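Local coordinates for N-acetyltransferase domain-containing protein (Pyrococcus horikoshii, PDB 1WWZ) that binds acetyl-coenzyme A in a GNAT-type fold and probably acts as an acyltransferase, although its acceptor substrate is not established, at residues Asn18-Val23 with Phe57-Val62. Sequence-based numbering, arbitrary orientation.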
loop_
_atom_site.group_PDB
_atom_site.type_symbol
_atom_site.label_atom_id
_atom_site.label_comp_id
_atom_site.label_asym_id
_atom_site.label_seq_id
_atom_site.Cartn_x
_atom_site.Cartn_y
_atom_site.Cartn_z
ATOM N N ASN A 18 9.900 -22.113 10.940
ATOM C CA ASN A 18 10.832 -21.738 11.995
ATOM C C ASN A 18 11.053 -20.227 11.998
ATOM O O ASN A 18 11.058 -19.594 13.054
ATOM C CB ASN A 18 12.167 -22.458 11.795
ATOM C CG ASN A 18 12.972 -22.555 13.073
ATOM O OD1 ASN A 18 12.597 -23.272 14.001
ATOM N ND2 ASN A 18 14.081 -21.828 13.131
ATOM N N GLU A 19 11.241 -19.653 10.813
ATOM C CA GLU A 19 11.453 -18.214 10.687
ATOM C C GLU A 19 10.224 -17.438 11.140
ATOM O O GLU A 19 10.338 -16.421 11.825
ATOM C CB GLU A 19 11.757 -17.833 9.236
ATOM C CG GLU A 19 13.087 -18.319 8.704
ATOM C CD GLU A 19 13.338 -17.834 7.289
ATOM O OE1 GLU A 19 13.328 -16.603 7.075
ATOM O OE2 GLU A 19 13.541 -18.681 6.393
ATOM N N LEU A 20 9.048 -17.913 10.742
ATOM C CA LEU A 20 7.812 -17.244 11.120
ATOM C C LEU A 20 7.647 -17.280 12.631
ATOM O O LEU A 20 7.207 -16.305 13.242
ATOM C CB LEU A 20 6.611 -17.908 10.437
ATOM C CG LEU A 20 6.527 -17.692 8.921
ATOM C CD1 LEU A 20 5.435 -18.565 8.342
ATOM C CD2 LEU A 20 6.257 -16.223 8.616
ATOM N N ILE A 21 8.004 -18.405 13.237
ATOM C CA ILE A 21 7.894 -18.531 14.680
ATOM C C ILE A 21 8.811 -17.520 15.366
ATOM O O ILE A 21 8.395 -16.842 16.305
ATOM C CB ILE A 21 8.237 -19.965 15.139
ATOM C CG1 ILE A 21 7.174 -20.935 14.610
ATOM C CG2 ILE A 21 8.303 -20.026 16.658
ATOM C CD1 ILE A 21 7.426 -22.391 14.957
ATOM N N ASP A 22 10.049 -17.404 14.889
ATOM C CA ASP A 22 10.999 -16.451 15.469
ATOM C C ASP A 22 10.441 -15.027 15.392
ATOM O O ASP A 22 10.485 -14.275 16.368
ATOM C CB ASP A 22 12.350 -16.500 14.738
ATOM C CG ASP A 22 13.042 -17.847 14.859
ATOM O OD1 ASP A 22 12.695 -18.629 15.769
ATOM O OD2 ASP A 22 13.953 -18.117 14.046
ATOM N N VAL A 23 9.920 -14.662 14.225
ATOM C CA VAL A 23 9.346 -13.335 14.024
ATOM C C VAL A 23 8.173 -13.129 14.975
ATOM O O VAL A 23 8.038 -12.080 15.606
ATOM C CB VAL A 23 8.843 -13.159 12.567
ATOM C CG1 VAL A 23 7.997 -11.896 12.449
ATOM C CG2 VAL A 23 10.027 -13.092 11.616
ATOM N N PHE A 57 -1.279 -15.492 2.792
ATOM C CA PHE A 57 -0.182 -15.454 3.752
ATOM C C PHE A 57 0.952 -14.653 3.111
ATOM O O PHE A 57 1.669 -15.159 2.246
ATOM C CB PHE A 57 0.271 -16.888 4.050
ATOM C CG PHE A 57 0.824 -17.085 5.432
ATOM C CD1 PHE A 57 0.151 -17.887 6.349
ATOM C CD2 PHE A 57 2.027 -16.501 5.806
ATOM C CE1 PHE A 57 0.675 -18.109 7.622
ATOM C CE2 PHE A 57 2.559 -16.713 7.077
ATOM C CZ PHE A 57 1.880 -17.523 7.986
ATOM N N PHE A 58 1.097 -13.398 3.526
ATOM C CA PHE A 58 2.124 -12.512 2.987
ATOM C C PHE A 58 3.261 -12.300 3.973
ATOM O O PHE A 58 3.030 -12.140 5.168
ATOM C CB PHE A 58 1.516 -11.148 2.645
ATOM C CG PHE A 58 0.597 -11.178 1.469
ATOM C CD1 PHE A 58 1.104 -11.110 0.177
ATOM C CD2 PHE A 58 -0.778 -11.303 1.648
ATOM C CE1 PHE A 58 0.255 -11.170 -0.922
ATOM C CE2 PHE A 58 -1.637 -11.365 0.557
ATOM C CZ PHE A 58 -1.118 -11.299 -0.733
ATOM N N VAL A 59 4.488 -12.292 3.467
ATOM C CA VAL A 59 5.643 -12.066 4.321
ATOM C C VAL A 59 6.449 -10.870 3.837
ATOM O O VAL A 59 6.516 -10.597 2.637
ATOM C CB VAL A 59 6.578 -13.298 4.370
ATOM C CG1 VAL A 59 5.861 -14.469 5.037
ATOM C CG2 VAL A 59 7.030 -13.667 2.963
ATOM N N ALA A 60 7.031 -10.142 4.785
ATOM C CA ALA A 60 7.872 -8.997 4.472
ATOM C C ALA A 60 9.290 -9.527 4.618
ATOM O O ALA A 60 9.614 -10.179 5.611
ATOM C CB ALA A 60 7.629 -7.858 5.464
ATOM N N LYS A 61 10.130 -9.266 3.625
ATOM C CA LYS A 61 11.497 -9.749 3.680
ATOM C C LYS A 61 12.533 -8.676 3.408
ATOM O O LYS A 61 12.325 -7.766 2.605
ATOM C CB LYS A 61 11.686 -10.903 2.691
ATOM C CG LYS A 61 10.841 -12.129 3.004
ATOM C CD LYS A 61 10.995 -13.208 1.944
ATOM C CE LYS A 61 12.423 -13.727 1.865
ATOM N NZ LYS A 61 12.572 -14.762 0.803
ATOM N N VAL A 62 13.648 -8.784 4.120
ATOM C CA VAL A 62 14.770 -7.876 3.960
ATOM C C VAL A 62 15.922 -8.844 3.763
ATOM O O VAL A 62 16.485 -9.359 4.728
ATOM C CB VAL A 62 15.011 -7.033 5.224
ATOM C CG1 VAL A 62 16.209 -6.124 5.016
ATOM C CG2 VAL A 62 13.771 -6.214 5.543
#
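Beside L20, which packs against F57 and V59, E19 OE1 accepts a hydrogen bond from the backbone N of I66, a polar link from helix 14-27 to strand 65-78, next to an apolar contact. L20 supplies nearly all of the helix side of that contact. Its CG lies anti to the carbonyl carbon (chi1 -70°), and an extended second torsion of 171° carries CD1 on to the ring of F57, 3.6 Å from CE2 and 3.7 Å from CZ. The two side chains reach for each other from opposite directions, the methyl meeting the ring obliquely. The other branch, L20 CD2, sits 4.0 Å from V59 CG1, where the side chains cross at nearly a right angle. With L20 cut back to alanine, CE2 and CZ of F57 and CG1 of V59 would probably lose their helix partner, opening a gap between helix and strand. The contact is fully buried: L9, L12, I46 and F69 also touch L20, and the F57 and F69 rings meet almost parallel. Within this GNAT fold, helix 38-53 reaches L20 of helix 14-27 through I46, and the D22-R39 salt bridge also ties the two helices together, whereas F58 and A60 of strand 57-62 pack against helix 102-115.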